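Local coordinates for G-protein interacting protein 1 (Dictyostelium discoideum, PDB 5Z1N) that probably binds heterotrimeric G protein through its beta/gamma subunits, to hold it in the cytosol during chemotaxis, and carries phospholipid in this C-terminal helical domain, at residues 65-68 with 69-72; 72-75 with 76-80; 101-104 with 105-109. All blocks are in the same frame, centred on the assembly; numbering follows the deposited sequence.

Contact 1: residues 65-68 with 69-72; sequences VDRA and LRDG. With PEF (di-palmitoyl-3-sn-phosphatidylethanolamine), chain B.
OD2 of D66 is gripped by two nitrogens of R70, one turn further along helix 59-81. NH2 of R70 lies 3.0 Å from OD2 of D66. It meets that oxygen on the syn side, 25° out of the carboxylate plane. NE of R70, also 3.0 Å from OD2 of D66, comes in on the same face but higher, 40° above the plane. The pair is a side-on salt bridge: D66 sits at the edge of the guanidinium, close to its plane, while the two flat groups are turned 35° against each other. A bend at chi3 of R70 swings NE and NH2 back over the preceding turn. OD1 of D66 gets only a weak bond from NE of R70 and has a stronger partner in the backbone N of L166; NH1 of R70 donates to the carbonyl of T162, so the bridge ties the helix to the C-terminal segment.

This helix belongs to the all-helical TNFAIP8-like domain, whose interior takes up the phosphatidylethanolamine. On the lipid side V65 and L69 lie alongside each other, CG1 of V65 3.9 Å from CD1 of L69. Both methyls meet the same acyl-chain carbon, C39, which is 3.6 Å from CD1 of L69 and 3.8 Å from CG1 of V65. V65 also belongs to the sodium site, together with D61.

On the outer side, a water donates to the carbonyl O of R67, at 3.1 Å, and more weakly to OD2 of D71. That same carbonyl accepts the backbone N of D71, at 2.8 Å.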
ATOM      1  N   VAL A  65      -0.570  -9.208   8.830  1.00 14.51           N
ATOM      2  CA  VAL A  65      -0.607  -8.161   7.814  1.00 11.97           C
ATOM      3  C   VAL A  65      -0.253  -6.821   8.441  1.00 14.94           C
ATOM      4  O   VAL A  65       0.615  -6.089   7.943  1.00 13.69           O
ATOM      5  CB  VAL A  65      -1.983  -8.122   7.124  1.00 17.35           C
ATOM      6  CG1 VAL A  65      -1.960  -7.160   5.944  1.00 12.03           C
ATOM      7  CG2 VAL A  65      -2.384  -9.512   6.658  1.00 23.95           C
ATOM      8  N   ASP A  66      -0.873  -6.517   9.584  1.00 13.51           N
ATOM      9  CA  ASP A  66      -0.670  -5.234  10.242  1.00 20.49           C
ATOM     10  C   ASP A  66       0.815  -4.952  10.419  1.00 17.88           C
ATOM     11  O   ASP A  66       1.359  -3.989   9.856  1.00 13.42           O
ATOM     12  CB  ASP A  66      -1.396  -5.233  11.589  1.00 21.62           C
ATOM     13  CG  ASP A  66      -1.011  -4.061  12.460  1.00 24.76           C
ATOM     14  OD1 ASP A  66      -1.463  -2.937  12.170  1.00 23.95           O
ATOM     15  OD2 ASP A  66      -0.263  -4.264  13.437  1.00 25.38           O
ATOM     16  N   ARG A  67       1.495  -5.835  11.153  1.00 14.28           N
ATOM     17  CA  ARG A  67       2.925  -5.669  11.387  0.54 14.33           C
ATOM     18  C   ARG A  67       3.672  -5.460  10.076  1.00 10.09           C
ATOM     19  O   ARG A  67       4.449  -4.506   9.935  1.00 12.60           O
ATOM     20  CB  ARG A  67       3.476  -6.884  12.135  0.54 16.56           C
ATOM     21  CG  ARG A  67       3.321  -6.799  13.644  0.54 25.34           C
ATOM     22  CD  ARG A  67       4.083  -7.914  14.345  0.54 32.47           C
ATOM     23  NE  ARG A  67       3.235  -9.072  14.617  0.54 32.26           N
ATOM     24  CZ  ARG A  67       2.445  -9.187  15.679  0.54 28.70           C
ATOM     25  NH1 ARG A  67       1.709 -10.276  15.844  0.54 28.21           N
ATOM     26  NH2 ARG A  67       2.391  -8.212  16.577  0.54 36.65           N
ATOM     27  N   ALA A  68       3.415  -6.326   9.089  1.00 10.19           N
ATOM     28  CA  ALA A  68       4.140  -6.214   7.830  1.00  9.64           C
ATOM     29  C   ALA A  68       3.940  -4.833   7.228  1.00 10.19           C
ATOM     30  O   ALA A  68       4.912  -4.134   6.907  1.00 11.01           O
ATOM     31  CB  ALA A  68       3.691  -7.305   6.858  1.00  9.89           C
ATOM     32  N   LEU A  69       2.684  -4.391   7.150  1.00  8.30           N
ATOM     33  CA  LEU A  69       2.408  -3.086   6.568  1.00  7.81           C
ATOM     34  C   LEU A  69       3.170  -2.008   7.317  1.00  7.61           C
ATOM     35  O   LEU A  69       3.852  -1.175   6.709  1.00 10.16           O
ATOM     36  CB  LEU A  69       0.906  -2.804   6.587  1.00  8.57           C
ATOM     37  CG  LEU A  69       0.066  -3.597   5.585  1.00  6.43           C
ATOM     38  CD1 LEU A  69      -1.408  -3.303   5.794  1.00 12.06           C
ATOM     39  CD2 LEU A  69       0.485  -3.274   4.157  1.00 12.63           C
ATOM     40  N   ARG A  70       3.133  -2.064   8.650  1.00 10.44           N
ATOM     41  CA  ARG A  70       3.791  -1.015   9.414  1.00 10.88           C
ATOM     42  C   ARG A  70       5.288  -1.035   9.153  1.00  8.91           C
ATOM     43  O   ARG A  70       5.891   0.016   8.896  1.00  9.14           O
ATOM     44  CB  ARG A  70       3.453  -1.161  10.899  1.00  8.34           C
ATOM     45  CG  ARG A  70       1.995  -0.785  11.168  1.00 10.69           C
ATOM     46  CD  ARG A  70       1.678  -0.611  12.634  1.00 19.09           C
ATOM     47  NE  ARG A  70       1.576  -1.886  13.335  1.00 21.15           N
ATOM     48  CZ  ARG A  70       2.354  -2.236  14.352  1.00 26.10           C
ATOM     49  NH1 ARG A  70       3.290  -1.404  14.790  1.00 18.11           N
ATOM     50  NH2 ARG A  70       2.195  -3.415  14.938  1.00 25.80           N
ATOM     51  N   ASP A  71       5.880  -2.236   9.093  1.00 10.08           N
ATOM     52  CA  ASP A  71       7.287  -2.334   8.720  1.00  6.43           C
ATOM     53  C   ASP A  71       7.524  -1.627   7.398  1.00 10.04           C
ATOM     54  O   ASP A  71       8.379  -0.739   7.295  1.00  9.81           O
ATOM     55  CB  ASP A  71       7.718  -3.798   8.625  1.00  7.82           C
ATOM     56  CG  ASP A  71       8.064  -4.395   9.968  1.00 14.12           C
ATOM     57  OD1 ASP A  71       8.026  -5.637  10.083  1.00 16.44           O
ATOM     58  OD2 ASP A  71       8.371  -3.629  10.908  1.00 13.50           O
ATOM     59  N   GLY A  72       6.716  -1.970   6.389  1.00 10.69           N
ATOM     60  CA  GLY A  72       6.849  -1.319   5.099  1.00 10.99           C
ATOM     61  C   GLY A  72       6.784   0.184   5.229  1.00  8.01           C
ATOM     62  O   GLY A  72       7.699   0.897   4.802  1.00  9.27           O
TER
HETATM   63  C2  PEF B 401      -9.602   3.085   7.075  1.00 24.15           C
HETATM   64  C1  PEF B 401      -9.989   2.098   8.170  1.00 24.30           C
HETATM   65  N   PEF B 401      -9.013   2.514  14.011  0.50 29.33           N
HETATM   66  C3  PEF B 401      -9.302   4.462   7.644  1.00 13.45           C
HETATM   67  C4  PEF B 401      -9.523   1.118  12.100  0.50 36.42           C
HETATM   68  C5  PEF B 401      -9.378   1.170  13.615  0.50 35.46           C
HETATM   69  C10 PEF B 401      -8.424   2.786   5.020  1.00 22.40           C
HETATM   70  C11 PEF B 401      -7.374   2.094   4.188  1.00 29.38           C
HETATM   71  C12 PEF B 401      -6.611   3.070   3.300  1.00 23.00           C
HETATM   72  C13 PEF B 401      -5.382   2.350   2.755  1.00 20.54           C
HETATM   73  C14 PEF B 401      -4.606   3.158   1.721  1.00 21.61           C
HETATM   74  C15 PEF B 401      -3.237   2.512   1.520  1.00 27.43           C
HETATM   75  C16 PEF B 401      -2.439   3.186   0.414  1.00 35.38           C
HETATM   76  C17 PEF B 401      -0.961   2.809   0.482  1.00 32.13           C
HETATM   77  C18 PEF B 401      -0.758   1.312   0.686  1.00 30.61           C
HETATM   78  C19 PEF B 401       0.452   0.805  -0.094  1.00 35.19           C
HETATM   79  C20 PEF B 401       1.699   1.646   0.160  1.00 20.72           C
HETATM   80  C21 PEF B 401       2.335   2.071  -1.158  1.00 21.44           C
HETATM   81  C22 PEF B 401       3.507   3.019  -0.935  1.00 20.19           C
HETATM   82  C23 PEF B 401       3.885   3.738  -2.226  1.00 14.73           C
HETATM   83  C24 PEF B 401       5.133   4.589  -2.027  1.00 14.44           C
HETATM   84  C25 PEF B 401       5.418   5.442  -3.243  1.00 20.26           C
HETATM   85  C30 PEF B 401      -6.872   4.917   7.537  1.00 27.79           C
HETATM   86  C31 PEF B 401      -5.499   4.894   8.164  1.00 27.61           C
HETATM   87  C32 PEF B 401      -4.686   3.740   7.591  1.00 25.24           C
HETATM   88  C33 PEF B 401      -5.209   2.394   8.077  1.00 29.79           C
HETATM   89  C34 PEF B 401      -4.901   1.299   7.063  1.00 39.05           C
HETATM   90  C35 PEF B 401      -5.233  -0.082   7.622  1.00 40.18           C
HETATM   91  C36 PEF B 401      -5.503  -1.081   6.502  1.00 51.35           C
HETATM   92  C37 PEF B 401      -5.378  -2.523   6.982  1.00 40.40           C
HETATM   93  C38 PEF B 401      -5.835  -3.497   5.900  1.00 37.89           C
HETATM   94  C39 PEF B 401      -4.773  -4.553   5.611  1.00 42.95           C
HETATM   95  C40 PEF B 401      -5.236  -5.558   4.561  1.00 35.70           C
HETATM   96  C41 PEF B 401      -5.555  -4.889   3.228  1.00 41.06           C
HETATM   97  C42 PEF B 401      -4.326  -4.233   2.603  1.00 31.45           C
HETATM   98  C43 PEF B 401      -4.633  -3.750   1.191  1.00 17.80           C
HETATM   99  C44 PEF B 401      -3.431  -3.057   0.562  1.00 33.59           C
HETATM  100  C45 PEF B 401      -3.679  -2.786  -0.907  1.00 23.97           C
HETATM  101  O4  PEF B 401      -9.275   3.495   4.514  1.00 14.21           O
HETATM  102  O5  PEF B 401      -7.037   5.345   6.406  1.00 28.09           O
HETATM  103  O2  PEF B 401      -8.417   2.600   6.460  1.00 20.00           O
HETATM  104  O3  PEF B 401      -8.020   4.405   8.263  1.00 29.60           O
HETATM  105  O1P PEF B 401     -12.672   2.583  10.742  1.00 16.64           O
HETATM  106  O2P PEF B 401     -11.226   0.477  10.114  1.00 18.79           O
HETATM  107  O3P PEF B 401     -10.617   2.781   9.247  1.00 22.49           O
HETATM  108  O4P PEF B 401     -10.328   2.205  11.647  1.00 28.97           O
HETATM  109  P   PEF B 401     -11.335   1.948  10.424  1.00 19.14           P
HETATM  110  O   HOH W   1       6.103  -4.011  12.472  1.00 13.21           O

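Contact 2: residues 72-75 with 76-80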
ATOM      1  N   GLY A  72       6.716  -1.970   6.389  1.00 10.69           N
ATOM      2  CA  GLY A  72       6.849  -1.319   5.099  1.00 10.99           C
ATOM      3  C   GLY A  72       6.784   0.184   5.229  1.00  8.01           C
ATOM      4  O   GLY A  72       7.699   0.897   4.802  1.00  9.27           O
ATOM      5  N   PHE A  73       5.732   0.678   5.896  1.00 10.51           N
ATOM      6  CA  PHE A  73       5.571   2.120   6.037  1.00  6.99           C
ATOM      7  C   PHE A  73       6.810   2.717   6.681  1.00 11.12           C
ATOM      8  O   PHE A  73       7.383   3.696   6.174  1.00 11.39           O
ATOM      9  CB  PHE A  73       4.327   2.443   6.872  1.00 10.76           C
ATOM     10  CG  PHE A  73       3.026   1.992   6.252  1.00 13.18           C
ATOM     11  CD1 PHE A  73       2.962   1.607   4.922  1.00 11.56           C
ATOM     12  CD2 PHE A  73       1.859   1.971   7.006  1.00 11.79           C
ATOM     13  CE1 PHE A  73       1.762   1.198   4.357  1.00 11.42           C
ATOM     14  CE2 PHE A  73       0.658   1.564   6.447  1.00 14.95           C
ATOM     15  CZ  PHE A  73       0.611   1.177   5.120  1.00 10.75           C
ATOM     16  N   ASN A  74       7.299   2.061   7.736  1.00  6.89           N
ATOM     17  CA  ASN A  74       8.427   2.595   8.480  1.00  8.31           C
ATOM     18  C   ASN A  74       9.630   2.751   7.566  1.00 10.83           C
ATOM     19  O   ASN A  74      10.271   3.809   7.539  1.00  9.71           O
ATOM     20  CB  ASN A  74       8.742   1.676   9.657  1.00  4.48           C
ATOM     21  CG  ASN A  74       9.662   2.315  10.672  1.00 11.62           C
ATOM     22  OD1 ASN A  74       9.670   3.533  10.854  1.00 12.04           O
ATOM     23  ND2 ASN A  74      10.448   1.484  11.345  1.00  9.08           N
ATOM     24  N   HIS A  75       9.907   1.726   6.751  1.00  6.96           N
ATOM     25  CA  HIS A  75      11.094   1.798   5.906  1.00  6.70           C
ATOM     26  C   HIS A  75      10.932   2.887   4.862  1.00 11.77           C
ATOM     27  O   HIS A  75      11.874   3.648   4.597  1.00 10.79           O
ATOM     28  CB  HIS A  75      11.380   0.440   5.266  1.00  5.76           C
ATOM     29  CG  HIS A  75      11.870  -0.584   6.238  1.00  9.49           C
ATOM     30  ND1 HIS A  75      13.119  -0.519   6.815  1.00 15.24           N
ATOM     31  CD2 HIS A  75      11.285  -1.702   6.731  1.00 14.78           C
ATOM     32  CE1 HIS A  75      13.282  -1.549   7.626  1.00 15.79           C
ATOM     33  NE2 HIS A  75      12.184  -2.283   7.593  1.00 16.77           N
ATOM     34  N   LEU A  76       9.721   3.025   4.314  1.00  6.74           N
ATOM     35  CA  LEU A  76       9.484   4.127   3.394  1.00  8.61           C
ATOM     36  C   LEU A  76       9.746   5.452   4.093  1.00  9.46           C
ATOM     37  O   LEU A  76      10.447   6.321   3.554  1.00  8.05           O
ATOM     38  CB  LEU A  76       8.060   4.059   2.845  1.00  4.79           C
ATOM     39  CG  LEU A  76       7.795   2.893   1.884  1.00  7.66           C
ATOM     40  CD1 LEU A  76       6.310   2.765   1.600  1.00  7.41           C
ATOM     41  CD2 LEU A  76       8.572   3.073   0.586  1.00  6.29           C
ATOM     42  N   ASP A  77       9.266   5.584   5.337  1.00  8.69           N
ATOM     43  CA  ASP A  77       9.535   6.798   6.096  1.00  7.35           C
ATOM     44  C   ASP A  77      11.034   7.029   6.210  1.00  8.19           C
ATOM     45  O   ASP A  77      11.527   8.127   5.921  1.00 11.39           O
ATOM     46  CB  ASP A  77       8.886   6.718   7.475  1.00 11.58           C
ATOM     47  CG  ASP A  77       8.977   8.027   8.233  1.00 17.82           C
ATOM     48  OD1 ASP A  77       9.440   8.006   9.392  1.00 17.67           O
ATOM     49  OD2 ASP A  77       8.599   9.075   7.666  1.00 14.58           O
ATOM     50  N   ARG A  78      11.783   5.974   6.555  1.00 12.12           N
ATOM     51  CA  ARG A  78      13.231   6.114   6.657  1.00 12.18           C
ATOM     52  C   ARG A  78      13.806   6.613   5.343  1.00 10.60           C
ATOM     53  O   ARG A  78      14.562   7.594   5.311  1.00  8.10           O
ATOM     54  CB  ARG A  78      13.869   4.780   7.051  1.00 10.72           C
ATOM     55  CG  ARG A  78      13.478   4.286   8.432  1.00 21.02           C
ATOM     56  CD  ARG A  78      14.267   3.046   8.799  1.00 18.21           C
ATOM     57  NE  ARG A  78      13.918   2.536  10.121  1.00 13.02           N
ATOM     58  CZ  ARG A  78      14.336   1.370  10.599  1.00 20.98           C
ATOM     59  NH1 ARG A  78      15.120   0.592   9.862  1.00 17.85           N
ATOM     60  NH2 ARG A  78      13.971   0.980  11.813  1.00 22.62           N
ATOM     61  N   ALA A  79      13.404   5.984   4.234  1.00  6.62           N
ATOM     62  CA  ALA A  79      13.950   6.397   2.952  1.00  7.97           C
ATOM     63  C   ALA A  79      13.493   7.801   2.607  1.00  8.45           C
ATOM     64  O   ALA A  79      14.256   8.578   2.017  1.00  6.59           O
ATOM     65  CB  ALA A  79      13.547   5.411   1.858  1.00  5.50           C
ATOM     66  N   PHE A  80      12.272   8.158   3.006  1.00  5.73           N
ATOM     67  CA  PHE A  80      11.799   9.491   2.686  1.00  6.49           C
ATOM     68  C   PHE A  80      12.595  10.556   3.420  1.00  6.89           C
ATOM     69  O   PHE A  80      12.609  11.709   2.977  1.00  8.74           O
ATOM     70  CB  PHE A  80      10.314   9.636   3.002  1.00  7.38           C
ATOM     71  CG  PHE A  80       9.741  10.951   2.559  1.00 14.63           C
ATOM     72  CD1 PHE A  80       9.604  11.237   1.211  1.00  9.38           C
ATOM     73  CD2 PHE A  80       9.368  11.912   3.487  1.00 16.21           C
ATOM     74  CE1 PHE A  80       9.093  12.454   0.794  1.00 11.69           C
ATOM     75  CE2 PHE A  80       8.854  13.130   3.075  1.00  9.38           C
ATOM     76  CZ  PHE A  80       8.716  13.400   1.730  1.00 15.67           C
TER
HETATM   77  O   HOH W   2      12.250   4.527  11.661  1.00 14.78           O
HETATM   78  O   HOH W   3       8.752   6.059  10.945  1.00 28.08           O
HETATM   79  O   HOH W   4      15.982   0.450   7.082  1.00 16.97           O
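The H75 ring and the R78 guanidinium extend alongside one another, their planes 77° apart. NH1 of R78 approaches the ring obliquely, 3.6 Å from CE1 of H75. Water 4 sits in both planes, at the edge of the imidazole and at the edge of the guanidinium: it is 3.0 Å from ND1 of H75 and accepts from NH1 of R78. At another point on the guanidinium edge, also in plane, water 2 accepts from NE of R78 and donates to OD1 of N74, 2.9 Å away. The N74 amide is turned 70° to the guanidinium; its ND2 stands obliquely 3.6 Å from NH2 of R78, with no bond between these two nitrogens.

R78 reaches this far because its chain runs extended from CG to NE, chi3 at 180°, which carries the charged end back past both neighbours of the previous turn. A third water donates to OD1 of N74 and, at 2.6 Å, to OD1 of D77. OD2 of D77 has its own protein partner, ND2 of N159. These water bridges line the more polar flank of helix 59-81 in the TNFAIP8-like helical bundle.

F73 and L76 make an apolar side. L76 touches the bound phosphatidylethanolamine and packs on F138 and W142 of helix 135-144, while F73 rests against T162 and L166. CG of L76 lies 3.5 Å from the carbonyl O of G72, which accepts the backbone N of L76. Toward helix 92-113, A79 packs on I94 and L95, and H75 touches K97 and A98. The carbonyl O of A79 takes a hydrogen bond from NE1 of W142.

Contact 3: residues 101-104 with 105-109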
ATOM      1  N   ALA A 101       9.108  -6.010   3.102  1.00  9.44           N
ATOM      2  CA  ALA A 101       8.017  -5.961   4.065  1.00 10.35           C
ATOM      3  C   ALA A 101       6.680  -6.068   3.353  1.00 10.28           C
ATOM      4  O   ALA A 101       5.805  -6.844   3.762  1.00 10.46           O
ATOM      5  CB  ALA A 101       8.092  -4.679   4.894  1.00  4.23           C
ATOM      6  N   LEU A 102       6.529  -5.354   2.236  1.00  5.20           N
ATOM      7  CA  LEU A 102       5.243  -5.402   1.563  1.00  6.25           C
ATOM      8  C   LEU A 102       5.006  -6.780   0.958  1.00  8.02           C
ATOM      9  O   LEU A 102       3.866  -7.265   0.964  1.00 13.03           O
ATOM     10  CB  LEU A 102       5.152  -4.285   0.524  1.00  6.77           C
ATOM     11  CG  LEU A 102       5.079  -2.907   1.205  1.00 12.18           C
ATOM     12  CD1 LEU A 102       5.068  -1.760   0.195  1.00 15.91           C
ATOM     13  CD2 LEU A 102       3.873  -2.818   2.130  1.00 10.08           C
ATOM     14  N   LYS A 103       6.074  -7.460   0.521  1.00  7.77           N
ATOM     15  CA  LYS A 103       5.907  -8.832   0.056  1.00  7.01           C
ATOM     16  C   LYS A 103       5.303  -9.686   1.161  1.00 10.93           C
ATOM     17  O   LYS A 103       4.342 -10.430   0.926  1.00 10.80           O
ATOM     18  CB  LYS A 103       7.244  -9.406  -0.418  1.00  8.81           C
ATOM     19  CG  LYS A 103       7.198 -10.869  -0.895  1.00  7.71           C
ATOM     20  CD  LYS A 103       6.233 -11.070  -2.061  1.00 15.28           C
ATOM     21  CE  LYS A 103       6.637 -10.237  -3.273  1.00 17.88           C
ATOM     22  NZ  LYS A 103       5.767 -10.514  -4.458  1.00 19.78           N
ATOM     23  N   GLU A 104       5.804  -9.526   2.391  1.00 11.85           N
ATOM     24  CA  GLU A 104       5.223 -10.259   3.508  1.00 10.72           C
ATOM     25  C   GLU A 104       3.742  -9.931   3.637  1.00  9.16           C
ATOM     26  O   GLU A 104       2.894 -10.834   3.664  1.00  9.76           O
ATOM     27  CB  GLU A 104       5.988  -9.943   4.794  1.00 10.99           C
ATOM     28  CG  GLU A 104       5.307 -10.388   6.076  1.00 11.73           C
ATOM     29  CD  GLU A 104       5.289 -11.893   6.269  1.00 17.08           C
ATOM     30  OE1 GLU A 104       5.911 -12.621   5.467  1.00 23.59           O
ATOM     31  OE2 GLU A 104       4.648 -12.348   7.239  1.00 18.36           O
ATOM     32  N   ALA A 105       3.406  -8.637   3.620  1.00  6.64           N
ATOM     33  CA  ALA A 105       2.001  -8.254   3.682  1.00 10.88           C
ATOM     34  C   ALA A 105       1.219  -8.933   2.569  1.00  5.54           C
ATOM     35  O   ALA A 105       0.165  -9.537   2.815  1.00 10.52           O
ATOM     36  CB  ALA A 105       1.858  -6.734   3.599  1.00  6.40           C
ATOM     37  N   GLU A 106       1.771  -8.911   1.350  1.00  7.76           N
ATOM     38  CA  GLU A 106       1.119  -9.566   0.224  1.00  8.46           C
ATOM     39  C   GLU A 106       0.754 -10.995   0.590  1.00  9.05           C
ATOM     40  O   GLU A 106      -0.424 -11.376   0.598  1.00 11.03           O
ATOM     41  CB  GLU A 106       2.031  -9.540  -1.006  1.00  9.42           C
ATOM     42  CG  GLU A 106       1.446 -10.260  -2.221  1.00  7.52           C
ATOM     43  CD  GLU A 106       2.410 -10.327  -3.390  1.00 13.55           C
ATOM     44  OE1 GLU A 106       3.296  -9.451  -3.488  1.00 16.54           O
ATOM     45  OE2 GLU A 106       2.285 -11.258  -4.210  1.00 18.34           O
ATOM     46  N   GLN A 107       1.763 -11.774   0.993  1.00 15.13           N
ATOM     47  CA  GLN A 107       1.522 -13.180   1.274  1.00 11.26           C
ATOM     48  C   GLN A 107       0.446 -13.332   2.335  1.00  8.50           C
ATOM     49  O   GLN A 107      -0.514 -14.097   2.157  1.00  9.79           O
ATOM     50  CB  GLN A 107       2.828 -13.849   1.697  1.00 10.80           C
ATOM     51  CG  GLN A 107       3.855 -13.886   0.571  1.00 14.45           C
ATOM     52  CD  GLN A 107       5.228 -14.328   1.029  1.00 13.58           C
ATOM     53  OE1 GLN A 107       5.553 -14.257   2.215  1.00 15.79           O
ATOM     54  NE2 GLN A 107       6.045 -14.783   0.089  1.00 15.23           N
ATOM     55  N   GLU A 108       0.524 -12.529   3.396  1.00 10.86           N
ATOM     56  CA  GLU A 108      -0.433 -12.733   4.469  1.00  9.30           C
ATOM     57  C   GLU A 108      -1.821 -12.299   4.037  1.00 11.59           C
ATOM     58  O   GLU A 108      -2.808 -12.969   4.371  1.00 14.04           O
ATOM     59  CB  GLU A 108       0.023 -12.014   5.733  1.00 10.53           C
ATOM     60  CG  GLU A 108       1.240 -12.671   6.369  1.00 14.20           C
ATOM     61  CD  GLU A 108       1.096 -14.183   6.485  1.00 18.59           C
ATOM     62  OE1 GLU A 108       0.015 -14.658   6.894  1.00 18.32           O
ATOM     63  OE2 GLU A 108       2.068 -14.900   6.159  1.00 29.25           O
ATOM     64  N   THR A 109      -1.914 -11.242   3.226  1.00  8.64           N
ATOM     65  CA  THR A 109      -3.226 -10.865   2.725  1.00  7.81           C
ATOM     66  C   THR A 109      -3.805 -11.994   1.887  1.00  7.71           C
ATOM     67  O   THR A 109      -4.984 -12.344   2.034  1.00 11.50           O
ATOM     68  CB  THR A 109      -3.146  -9.562   1.928  1.00  9.27           C
ATOM     69  OG1 THR A 109      -2.670  -8.517   2.783  1.00 10.47           O
ATOM     70  CG2 THR A 109      -4.526  -9.168   1.408  1.00  9.74           C
TER
HETATM   71  O   HOH W   5       4.190 -14.766   7.936  1.00 22.53           O
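K103 and E106 share a direction as they leave helix 92-113 of the TNFAIP8-like helical bundle. Their ends close an i to i+3 salt bridge, NZ of K103 lying 2.9 Å from OE1 of E106. The lysine meets that oxygen on the syn side but 34° out of the carboxylate plane. Two successive bends in the K103 chain, at chi2 and chi3, fold it along the helix toward the next turn, and its methylenes come along too: CE of K103 is 3.4 Å from OE1 of E106. E106 itself is extended beyond CG, and its side chain also touches R126 and F129 of helix 119-132.

E104 and E108 instead lie at a slant to one another. Their carboxylate planes are 35° apart, and OE2 of E104 stops 3.8 Å from OE2 of E108. A water bridges the two like charges, donating to OE2 of E104 at 2.6 Å and to OE2 of E108 at 2.8 Å, which probably eases their repulsion. The bound sodium ion, about 4 Å from the nearest atom of the E108 side chain, may temper it further. Beneath the water, CG of E108 packs 3.5 Å from OE2 of E104. E108 also leans on K64 and V65 of helix 59-81; E104 leans on A68 there.

Q107 stands at about a right angle to E104, its amide turned 75° from the carboxylate. Deeper in, A105 packs on F129, while T109 meets both F129 and V65. The carbonyl O of A105 takes two donors from T109, the backbone N and the hydroxyl OG1, the latter at 3.0 Å from above the carbonyl plane.

Overall arrangement
Contacts 1 and 2 are successive parts of helix 59-81 and share G72, while contact 3 lies on the next helix, 92-113. That helix packs directly on contact 1: CB of A101 comes within 3.4 Å of N of G72, and V65 CG1 is 3.5 Å from OG1 of T109. Contact 1 is the most buried; its direct salt bridge is backed by backbone partners near the C-terminus, and its apolar side lines the lipid pocket. Contact 2, partly buried, joins its polar side chains through water, though L76 still reaches the lipid. Contact 3, also partly buried, combines a lysine-glutamate bridge with a water-linked glutamate pair.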